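Local structure of methylxanthine N3-demethylase NdmB (Pseudomonas putida, 6ICL) at residues 38-47 with 59-70; 179-188 with 275-285. The protein catalyses the N3-demethylation of theobromine and other methylxanthines in bacterial caffeine degradation, acting as a Rieske-type non-haem iron oxygenase. All coordinates share one frame; numbering follows the deposited sequence.

How the contacts relate
Contacts 1 and 2 lie on two separate antiparallel sheets that meet directly. Contact 1 comes first along the chain and closes before contact 2 opens; it belongs to the six-stranded antiparallel sheet of the Rieske part. Contact 2 belongs to the seven-stranded antiparallel sheet of the C-terminal part, which holds the single (mononuclear) iron. The centres of contact 1 and contact 2 are about 14 Å apart, yet the two touch. The hairpin turn of 59-70 probably hydrogen-bonds to strand 270-281 through Leu-62 N and Pro-279 O, 2.8 Å apart, and through Gly-63 N and Val-280 O, while Ser-278 OG bonds to Pro-39 O. Strand 270-281 thus rests directly on the Rieske sheet.

Contact 1. Residues 38-47 with 59-70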
loop_
_atom_site.group_PDB
_atom_site.type_symbol
_atom_site.label_atom_id
_atom_site.label_comp_id
_atom_site.label_asym_id
_atom_site.label_seq_id
_atom_site.Cartn_x
_atom_site.Cartn_y
_atom_site.Cartn_z
ATOM N N HIS A 38 -32.314 -17.532 4.919
ATOM C CA HIS A 38 -30.875 -17.365 5.079
ATOM C C HIS A 38 -30.574 -16.058 5.804
ATOM O O HIS A 38 -31.224 -15.036 5.541
ATOM C CB HIS A 38 -30.175 -17.352 3.728
ATOM C CG HIS A 38 -30.359 -18.615 2.954
ATOM N ND1 HIS A 38 -29.786 -19.804 3.334
ATOM C CD2 HIS A 38 -31.068 -18.874 1.831
ATOM C CE1 HIS A 38 -30.141 -20.747 2.481
ATOM N NE2 HIS A 38 -30.909 -20.205 1.555
ATOM N N PRO A 39 -29.588 -16.050 6.695
ATOM C CA PRO A 39 -29.185 -14.797 7.334
ATOM C C PRO A 39 -28.349 -13.964 6.362
ATOM O O PRO A 39 -27.490 -14.490 5.645
ATOM C CB PRO A 39 -28.361 -15.270 8.529
ATOM C CG PRO A 39 -27.645 -16.534 7.955
ATOM C CD PRO A 39 -28.627 -17.144 6.946
ATOM N N VAL A 40 -28.641 -12.661 6.303
ATOM C CA VAL A 40 -27.895 -11.771 5.423
ATOM C C VAL A 40 -27.016 -10.783 6.189
ATOM O O VAL A 40 -25.968 -10.381 5.664
ATOM C CB VAL A 40 -28.834 -11.037 4.454
ATOM C CG1 VAL A 40 -29.415 -12.036 3.432
ATOM C CG2 VAL A 40 -29.937 -10.282 5.238
ATOM N N CYS A 41 -27.368 -10.415 7.416
ATOM C CA CYS A 41 -26.483 -9.596 8.235
ATOM C C CYS A 41 -27.027 -9.614 9.657
ATOM O O CYS A 41 -28.170 -10.009 9.893
ATOM C CB CYS A 41 -26.388 -8.151 7.700
ATOM S SG CYS A 41 -28.015 -7.307 7.670
ATOM N N THR A 42 -26.186 -9.224 10.605
ATOM C CA THR A 42 -26.711 -9.025 11.943
ATOM C C THR A 42 -27.470 -7.705 11.977
ATOM O O THR A 42 -27.301 -6.841 11.111
ATOM C CB THR A 42 -25.599 -9.029 12.985
ATOM O OG1 THR A 42 -24.781 -7.855 12.822
ATOM C CG2 THR A 42 -24.727 -10.288 12.829
ATOM N N LEU A 43 -28.339 -7.568 12.976
ATOM C CA LEU A 43 -29.067 -6.324 13.152
ATOM C C LEU A 43 -28.105 -5.152 13.341
ATOM O O LEU A 43 -28.264 -4.095 12.717
ATOM C CB LEU A 43 -30.018 -6.467 14.345
ATOM C CG LEU A 43 -30.936 -5.286 14.615
ATOM C CD1 LEU A 43 -31.671 -4.934 13.329
ATOM C CD2 LEU A 43 -31.922 -5.668 15.748
ATOM N N ASN A 44 -27.082 -5.341 14.178
ATOM C CA ASN A 44 -26.063 -4.315 14.362
ATOM C C ASN A 44 -25.393 -3.944 13.041
ATOM O O ASN A 44 -25.215 -2.752 12.726
ATOM C CB ASN A 44 -25.024 -4.809 15.359
ATOM C CG ASN A 44 -24.184 -3.693 15.887
ATOM O OD1 ASN A 44 -23.049 -3.487 15.442
ATOM N ND2 ASN A 44 -24.742 -2.931 16.826
ATOM N N GLU A 45 -24.985 -4.956 12.263
ATOM C CA GLU A 45 -24.423 -4.693 10.941
ATOM C C GLU A 45 -25.379 -3.875 10.080
ATOM O O GLU A 45 -24.955 -2.963 9.358
ATOM C CB GLU A 45 -24.067 -6.016 10.245
ATOM C CG GLU A 45 -22.712 -6.574 10.685
ATOM C CD GLU A 45 -22.507 -8.040 10.300
ATOM O OE1 GLU A 45 -21.451 -8.590 10.660
ATOM O OE2 GLU A 45 -23.399 -8.639 9.653
ATOM N N PHE A 46 -26.676 -4.195 10.125
ATOM C CA PHE A 46 -27.626 -3.437 9.319
ATOM C C PHE A 46 -27.704 -1.974 9.772
ATOM O O PHE A 46 -27.756 -1.053 8.942
ATOM C CB PHE A 46 -29.009 -4.083 9.401
ATOM C CG PHE A 46 -30.080 -3.203 8.899
ATOM C CD1 PHE A 46 -30.307 -3.082 7.524
ATOM C CD2 PHE A 46 -30.837 -2.445 9.782
ATOM C CE1 PHE A 46 -31.309 -2.231 7.044
ATOM C CE2 PHE A 46 -31.816 -1.591 9.312
ATOM C CZ PHE A 46 -32.058 -1.491 7.932
ATOM N N GLU A 47 -27.751 -1.748 11.082
ATOM C CA GLU A 47 -27.888 -0.387 11.603
ATOM C C GLU A 47 -26.630 0.450 11.383
ATOM O O GLU A 47 -26.734 1.669 11.220
ATOM C CB GLU A 47 -28.258 -0.442 13.087
ATOM C CG GLU A 47 -29.679 -1.000 13.304
ATOM C CD GLU A 47 -30.099 -1.014 14.780
ATOM O OE1 GLU A 47 -29.215 -0.921 15.660
ATOM O OE2 GLU A 47 -31.316 -1.097 15.054
ATOM N N VAL A 59 -26.748 -6.290 0.375
ATOM C CA VAL A 59 -26.288 -7.634 0.707
ATOM C C VAL A 59 -26.435 -8.476 -0.545
ATOM O O VAL A 59 -27.203 -8.151 -1.454
ATOM C CB VAL A 59 -27.064 -8.319 1.860
ATOM C CG1 VAL A 59 -26.866 -7.592 3.180
ATOM C CG2 VAL A 59 -28.572 -8.447 1.508
ATOM N N THR A 60 -25.699 -9.581 -0.582
ATOM C CA THR A 60 -25.792 -10.527 -1.680
ATOM C C THR A 60 -26.179 -11.891 -1.121
ATOM O O THR A 60 -25.592 -12.352 -0.139
ATOM C CB THR A 60 -24.473 -10.567 -2.460
ATOM O OG1 THR A 60 -24.221 -9.249 -2.976
ATOM C CG2 THR A 60 -24.560 -11.539 -3.638
ATOM N N LEU A 61 -27.211 -12.498 -1.708
ATOM C CA LEU A 61 -27.746 -13.778 -1.252
ATOM C C LEU A 61 -27.996 -14.625 -2.482
ATOM O O LEU A 61 -28.774 -14.227 -3.354
ATOM C CB LEU A 61 -29.047 -13.623 -0.463
ATOM C CG LEU A 61 -29.686 -14.952 -0.020
ATOM C CD1 LEU A 61 -28.709 -15.795 0.804
ATOM C CD2 LEU A 61 -30.955 -14.684 0.801
ATOM N N LEU A 62 -27.343 -15.784 -2.540
ATOM C CA LEU A 62 -27.503 -16.719 -3.650
ATOM C C LEU A 62 -27.228 -16.022 -4.974
ATOM O O LEU A 62 -27.887 -16.272 -5.978
ATOM C CB LEU A 62 -28.897 -17.366 -3.636
ATOM C CG LEU A 62 -29.125 -18.361 -2.490
ATOM C CD1 LEU A 62 -30.587 -18.812 -2.427
ATOM C CD2 LEU A 62 -28.214 -19.558 -2.652
ATOM N N GLY A 63 -26.229 -15.142 -4.979
ATOM C CA GLY A 63 -25.889 -14.413 -6.180
ATOM C C GLY A 63 -26.765 -13.212 -6.457
ATOM O O GLY A 63 -26.429 -12.418 -7.340
ATOM N N GLU A 64 -27.870 -13.039 -5.731
ATOM C CA GLU A 64 -28.773 -11.918 -5.950
ATOM C C GLU A 64 -28.338 -10.717 -5.128
ATOM O O GLU A 64 -28.007 -10.847 -3.947
ATOM C CB GLU A 64 -30.215 -12.264 -5.562
ATOM C CG GLU A 64 -30.694 -13.610 -6.025
ATOM C CD GLU A 64 -31.273 -13.581 -7.411
ATOM O OE1 GLU A 64 -31.890 -14.593 -7.798
ATOM O OE2 GLU A 64 -31.118 -12.559 -8.117
ATOM N N LYS A 65 -28.402 -9.545 -5.744
ATOM C CA LYS A 65 -28.152 -8.290 -5.057
ATOM C C LYS A 65 -29.469 -7.775 -4.485
ATOM O O LYS A 65 -30.423 -7.527 -5.230
ATOM C CB LYS A 65 -27.518 -7.287 -6.022
ATOM C CG LYS A 65 -26.356 -7.912 -6.821
ATOM C CD LYS A 65 -25.270 -6.911 -7.229
ATOM C CE LYS A 65 -25.793 -5.685 -7.950
ATOM N NZ LYS A 65 -24.686 -4.994 -8.694
ATOM N N LEU A 66 -29.513 -7.622 -3.172
ATOM C CA LEU A 66 -30.699 -7.217 -2.428
ATOM C C LEU A 66 -30.413 -5.902 -1.730
ATOM O O LEU A 66 -29.267 -5.622 -1.365
ATOM C CB LEU A 66 -31.085 -8.254 -1.332
ATOM C CG LEU A 66 -31.223 -9.744 -1.725
ATOM C CD1 LEU A 66 -31.643 -10.577 -0.513
ATOM C CD2 LEU A 66 -32.211 -9.927 -2.850
ATOM N N VAL A 67 -31.465 -5.120 -1.498
ATOM C CA VAL A 67 -31.382 -3.939 -0.644
ATOM C C VAL A 67 -32.221 -4.193 0.601
ATOM O O VAL A 67 -33.332 -4.730 0.514
ATOM C CB VAL A 67 -31.831 -2.663 -1.384
ATOM C CG1 VAL A 67 -33.227 -2.849 -2.016
ATOM C CG2 VAL A 67 -31.799 -1.459 -0.442
ATOM N N LEU A 68 -31.662 -3.864 1.760
ATOM C CA LEU A 68 -32.370 -3.866 3.027
ATOM C C LEU A 68 -32.639 -2.424 3.431
ATOM O O LEU A 68 -31.757 -1.564 3.318
ATOM C CB LEU A 68 -31.550 -4.560 4.123
ATOM C CG LEU A 68 -31.084 -5.997 3.824
ATOM C CD1 LEU A 68 -30.278 -6.555 4.980
ATOM C CD2 LEU A 68 -32.278 -6.919 3.507
ATOM N N ALA A 69 -33.852 -2.152 3.900
ATOM C CA ALA A 69 -34.148 -0.846 4.465
ATOM C C ALA A 69 -35.228 -1.012 5.517
ATOM O O ALA A 69 -36.094 -1.892 5.411
ATOM C CB ALA A 69 -34.614 0.147 3.400
ATOM N N ARG A 70 -35.174 -0.164 6.533
ATOM C CA ARG A 70 -36.173 -0.194 7.592
ATOM C C ARG A 70 -37.195 0.879 7.273
ATOM O O ARG A 70 -36.873 2.071 7.284
ATOM C CB ARG A 70 -35.562 0.021 8.973
ATOM C CG ARG A 70 -36.628 0.002 10.066
ATOM C CD ARG A 70 -36.111 -0.659 11.312
ATOM N NE ARG A 70 -34.842 -0.073 11.707
ATOM C CZ ARG A 70 -34.038 -0.590 12.620
ATOM N NH1 ARG A 70 -34.369 -1.711 13.243
ATOM N NH2 ARG A 70 -32.904 0.022 12.913
#
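Glu-47 and Arg-70 form the salt bridge at one end of this contact: Arg-70 NH2 donates to Glu-47 OE2 over 2.9 Å. The bond is almost straight (173°) and leaves within the guanidinium plane, arriving on the anti side of the oxygen but tilted out of the carboxylate plane. Phe-46 meets the same guanidinium group over one face, with its CE2 3.9 Å above the plane. With CE2 there and the two planes 88° apart, the ring presents its rim to the cation. Phe-46 CE1 rests on Leu-68 CB at 3.7 Å. Leu-68 then reaches back with CD1, which lies 3.6 Å from Cys-41 SG and also touches Val-40 CG2. Beyond it, Val-40 CB packs on Val-59 CG2 (3.9 Å), and His-38 CB sits on Leu-61 CD1 (3.6 Å), the side chains crossing nearly at right angles in both pairs.

The last two pairs bridge strands 38-42 and 59-61, which run almost antiparallel with their axes 7.6 Å apart at closest approach, whereas the Phe-46 and Glu-47 contacts join helix 43-47 to strand 64-70. Strands 38-42 and 59-61 lie at the two edges of the Rieske part's six-stranded antiparallel sheet, which curls until these edges face each other across a hydrophobic seam. Outside the seam, a capping box starts helix 43-47: Thr-42 OG1 accepts from Glu-45 N, and Glu-45 OE2 accepts from Thr-42 N. From that helix Phe-46 swings toward strand 64-70, its CG anti to the backbone N (chi1 166°). Arg-70 is further anchored by His-54 ND1 at NE and Gly-53 O at NH2, and Pro-299 of a second subunit packs on both salt-bridge partners. At the other end, His-38 NE2 is tied to Leu-33 O.

Contact 2. Residues 179-188 with 275-285; sequences YIWETVAERR and TTASPVDNKSC
Trp-181 and Cys-285 face each other as an antiparallel hydrogen-bonded pair, each backbone N donating to the other's carbonyl O over 3.1 Å. The chain then turns into helix 185-188, where Ala-185 CB drops onto Ala-277 CB at 3.7 Å; with side chains this small, the helix can sit close to the strand. One turn on, Arg-188 CB touches Ala-277 CB and Cys-285 SG. Beyond CB the arginine bends (chi2 -84°), and its NE and NH2 grip Tyr-179 OH side-on, at 3.1 and 3.0 Å, nearly within the guanidinium plane. Trp-181 CH2 lies over one guanidinium face, and Asn-191 OD1 takes NH1. Water 1 links Tyr-179 OH to Thr-275 OG1. A leucine in place of Arg-188 would probably leave the tyrosine hydroxyl without its two nitrogen donors and Trp-181 CH2 without the guanidinium group beside it. Trp-181 also packs on Asp-314, which binds the iron with His-197 and His-202, and the Arg-188 side chain is about 6 Å from that metal. Strand, helix and arginine thus lie next to the two-histidine, one-carboxylate iron site characteristic of the Rieske oxygenase catalytic domain.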
loop_
_atom_site.group_PDB
_atom_site.type_symbol
_atom_site.label_atom_id
_atom_site.label_comp_id
_atom_site.label_asym_id
_atom_site.label_seq_id
_atom_site.Cartn_x
_atom_site.Cartn_y
_atom_site.Cartn_z
ATOM N N TYR A 179 -18.669 -13.203 9.480
ATOM C CA TYR A 179 -17.365 -13.297 8.831
ATOM C C TYR A 179 -17.504 -14.090 7.537
ATOM O O TYR A 179 -18.359 -14.979 7.423
ATOM C CB TYR A 179 -16.301 -13.945 9.753
ATOM C CG TYR A 179 -16.637 -15.361 10.144
ATOM C CD1 TYR A 179 -17.475 -15.614 11.229
ATOM C CD2 TYR A 179 -16.125 -16.459 9.428
ATOM C CE1 TYR A 179 -17.811 -16.920 11.598
ATOM C CE2 TYR A 179 -16.475 -17.777 9.791
ATOM C CZ TYR A 179 -17.306 -17.992 10.885
ATOM O OH TYR A 179 -17.669 -19.276 11.279
ATOM N N ILE A 180 -16.653 -13.745 6.559
ATOM C CA ILE A 180 -16.663 -14.348 5.226
ATOM C C ILE A 180 -15.570 -15.413 5.186
ATOM O O ILE A 180 -14.453 -15.183 5.669
ATOM C CB ILE A 180 -16.443 -13.279 4.137
ATOM C CG1 ILE A 180 -17.655 -12.351 4.036
ATOM C CG2 ILE A 180 -16.107 -13.903 2.774
ATOM C CD1 ILE A 180 -18.674 -12.776 2.981
ATOM N N TRP A 181 -15.899 -16.594 4.661
ATOM C CA TRP A 181 -14.900 -17.574 4.236
ATOM C C TRP A 181 -15.035 -17.751 2.733
ATOM O O TRP A 181 -16.156 -17.730 2.198
ATOM C CB TRP A 181 -15.071 -18.947 4.925
ATOM C CG TRP A 181 -14.465 -19.067 6.314
ATOM C CD1 TRP A 181 -13.869 -18.076 7.043
ATOM C CD2 TRP A 181 -14.383 -20.265 7.123
ATOM N NE1 TRP A 181 -13.434 -18.574 8.260
ATOM C CE2 TRP A 181 -13.719 -19.917 8.326
ATOM C CE3 TRP A 181 -14.797 -21.594 6.941
ATOM C CZ2 TRP A 181 -13.465 -20.844 9.341
ATOM C CZ3 TRP A 181 -14.555 -22.515 7.955
ATOM C CH2 TRP A 181 -13.894 -22.138 9.137
ATOM N N GLU A 182 -13.899 -17.933 2.056
ATOM C CA GLU A 182 -13.888 -18.208 0.613
ATOM C C GLU A 182 -14.049 -19.714 0.374
ATOM O O GLU A 182 -13.141 -20.436 -0.066
ATOM C CB GLU A 182 -12.612 -17.657 -0.018
ATOM C CG GLU A 182 -12.525 -16.139 0.112
ATOM C CD GLU A 182 -11.156 -15.616 -0.230
ATOM O OE1 GLU A 182 -10.752 -15.763 -1.406
ATOM O OE2 GLU A 182 -10.478 -15.076 0.680
ATOM N N THR A 183 -15.244 -20.184 0.712
ATOM C CA THR A 183 -15.704 -21.523 0.389
ATOM C C THR A 183 -17.220 -21.457 0.334
ATOM O O THR A 183 -17.818 -20.438 0.674
ATOM C CB THR A 183 -15.235 -22.542 1.427
ATOM O OG1 THR A 183 -15.462 -23.874 0.939
ATOM C CG2 THR A 183 -16.028 -22.352 2.720
ATOM N N VAL A 184 -17.849 -22.553 -0.081
ATOM C CA VAL A 184 -19.299 -22.613 -0.126
ATOM C C VAL A 184 -19.831 -23.037 1.236
ATOM O O VAL A 184 -19.125 -23.622 2.071
ATOM C CB VAL A 184 -19.790 -23.552 -1.241
ATOM C CG1 VAL A 184 -19.463 -22.938 -2.592
ATOM C CG2 VAL A 184 -19.151 -24.943 -1.097
ATOM N N ALA A 185 -21.112 -22.740 1.460
ATOM C CA ALA A 185 -21.706 -22.933 2.784
ATOM C C ALA A 185 -21.726 -24.400 3.230
ATOM O O ALA A 185 -21.642 -24.677 4.438
ATOM C CB ALA A 185 -23.125 -22.357 2.799
ATOM N N GLU A 186 -21.837 -25.357 2.297
ATOM C CA GLU A 186 -21.794 -26.772 2.706
ATOM C C GLU A 186 -20.469 -27.118 3.372
ATOM O O GLU A 186 -20.441 -27.857 4.362
ATOM C CB GLU A 186 -22.029 -27.707 1.507
ATOM C CG GLU A 186 -23.433 -27.664 0.910
ATOM C CD GLU A 186 -23.627 -26.478 -0.047
ATOM O OE1 GLU A 186 -24.792 -26.163 -0.389
ATOM O OE2 GLU A 186 -22.615 -25.861 -0.461
ATOM N N ARG A 187 -19.352 -26.603 2.842
ATOM C CA ARG A 187 -18.055 -26.900 3.444
ATOM C C ARG A 187 -17.968 -26.338 4.849
ATOM O O ARG A 187 -17.318 -26.933 5.729
ATOM C CB ARG A 187 -16.914 -26.323 2.605
ATOM C CG ARG A 187 -16.859 -26.774 1.167
ATOM C CD ARG A 187 -16.239 -28.119 1.063
ATOM N NE ARG A 187 -15.857 -28.440 -0.309
ATOM C CZ ARG A 187 -15.524 -29.670 -0.683
ATOM N NH1 ARG A 187 -15.548 -30.640 0.223
ATOM N NH2 ARG A 187 -15.193 -29.929 -1.945
ATOM N N ARG A 188 -18.562 -25.163 5.069
ATOM C CA ARG A 188 -18.529 -24.577 6.411
ATOM C C ARG A 188 -19.344 -25.413 7.399
ATOM O O ARG A 188 -18.913 -25.641 8.535
ATOM C CB ARG A 188 -19.042 -23.137 6.381
ATOM C CG ARG A 188 -18.381 -22.244 7.434
ATOM C CD ARG A 188 -19.089 -22.392 8.742
ATOM N NE ARG A 188 -18.310 -21.926 9.889
ATOM C CZ ARG A 188 -17.405 -22.661 10.530
ATOM N NH1 ARG A 188 -17.128 -23.899 10.125
ATOM N NH2 ARG A 188 -16.767 -22.155 11.571
ATOM N N THR A 275 -24.152 -21.581 14.797
ATOM C CA THR A 275 -23.657 -20.946 13.593
ATOM C C THR A 275 -24.625 -21.253 12.470
ATOM O O THR A 275 -25.282 -22.299 12.475
ATOM C CB THR A 275 -22.239 -21.429 13.237
ATOM O OG1 THR A 275 -21.330 -20.994 14.256
ATOM C CG2 THR A 275 -21.773 -20.850 11.896
ATOM N N THR A 276 -24.732 -20.313 11.533
ATOM C CA THR A 276 -25.404 -20.534 10.270
ATOM C C THR A 276 -24.536 -19.941 9.171
ATOM O O THR A 276 -24.012 -18.827 9.314
ATOM C CB THR A 276 -26.806 -19.905 10.273
ATOM O OG1 THR A 276 -27.615 -20.578 11.246
ATOM C CG2 THR A 276 -27.470 -20.061 8.920
ATOM N N ALA A 277 -24.365 -20.689 8.091
ATOM C CA ALA A 277 -23.618 -20.221 6.933
ATOM C C ALA A 277 -24.601 -19.699 5.899
ATOM O O ALA A 277 -25.571 -20.376 5.571
ATOM C CB ALA A 277 -22.756 -21.343 6.353
ATOM N N SER A 278 -24.361 -18.486 5.404
ATOM C CA SER A 278 -25.232 -17.919 4.389
ATOM C C SER A 278 -24.626 -18.092 3.002
ATOM O O SER A 278 -23.465 -17.722 2.793
ATOM C CB SER A 278 -25.454 -16.442 4.675
ATOM O OG SER A 278 -26.352 -15.895 3.733
ATOM N N PRO A 279 -25.365 -18.649 2.030
ATOM C CA PRO A 279 -24.807 -18.838 0.689
ATOM C C PRO A 279 -24.763 -17.534 -0.102
ATOM O O PRO A 279 -25.672 -17.235 -0.878
ATOM C CB PRO A 279 -25.773 -19.845 0.055
ATOM C CG PRO A 279 -27.117 -19.492 0.733
ATOM C CD PRO A 279 -26.767 -19.112 2.140
ATOM N N VAL A 280 -23.688 -16.775 0.071
ATOM C CA VAL A 280 -23.560 -15.465 -0.567
ATOM C C VAL A 280 -23.521 -15.605 -2.085
ATOM O O VAL A 280 -24.294 -14.967 -2.803
ATOM C CB VAL A 280 -22.306 -14.744 -0.040
ATOM C CG1 VAL A 280 -22.033 -13.503 -0.875
ATOM C CG2 VAL A 280 -22.508 -14.371 1.449
ATOM N N ASP A 281 -22.593 -16.402 -2.593
ATOM C CA ASP A 281 -22.465 -16.629 -4.028
ATOM C C ASP A 281 -21.772 -17.971 -4.216
ATOM O O ASP A 281 -21.598 -18.741 -3.264
ATOM C CB ASP A 281 -21.701 -15.491 -4.723
ATOM C CG ASP A 281 -20.307 -15.264 -4.130
ATOM O OD1 ASP A 281 -19.791 -16.149 -3.407
ATOM O OD2 ASP A 281 -19.715 -14.189 -4.371
ATOM N N ASN A 282 -21.324 -18.224 -5.439
ATOM C CA ASN A 282 -20.755 -19.522 -5.779
ATOM C C ASN A 282 -19.379 -19.758 -5.175
ATOM O O ASN A 282 -18.879 -20.881 -5.284
ATOM C CB ASN A 282 -20.677 -19.679 -7.299
ATOM C CG ASN A 282 -19.715 -18.697 -7.935
ATOM O OD1 ASN A 282 -19.907 -17.480 -7.867
ATOM N ND2 ASN A 282 -18.672 -19.220 -8.571
ATOM N N LYS A 283 -18.757 -18.757 -4.530
ATOM C CA LYS A 283 -17.391 -18.927 -4.039
ATOM C C LYS A 283 -17.177 -18.462 -2.601
ATOM O O LYS A 283 -16.031 -18.414 -2.144
ATOM C CB LYS A 283 -16.395 -18.212 -4.960
ATOM C CG LYS A 283 -16.812 -16.821 -5.427
ATOM C CD LYS A 283 -16.769 -15.783 -4.313
ATOM C CE LYS A 283 -16.829 -14.328 -4.844
ATOM N NZ LYS A 283 -17.162 -13.346 -3.754
ATOM N N SER A 284 -18.230 -18.134 -1.867
ATOM C CA SER A 284 -18.050 -17.587 -0.528
ATOM C C SER A 284 -19.315 -17.806 0.276
ATOM O O SER A 284 -20.403 -17.978 -0.272
ATOM C CB SER A 284 -17.728 -16.082 -0.568
ATOM O OG SER A 284 -18.799 -15.392 -1.183
ATOM N N CYS A 285 -19.159 -17.754 1.592
ATOM C CA CYS A 285 -20.296 -17.787 2.489
ATOM C C CYS A 285 -20.033 -16.816 3.628
ATOM O O CYS A 285 -18.885 -16.569 4.007
ATOM C CB CYS A 285 -20.561 -19.206 3.032
ATOM S SG CYS A 285 -19.130 -19.960 3.831
HETATM O O HOH W 1 -18.990 -19.820 13.557
HETATM O O HOH W 2 -21.985 -20.516 -0.250
#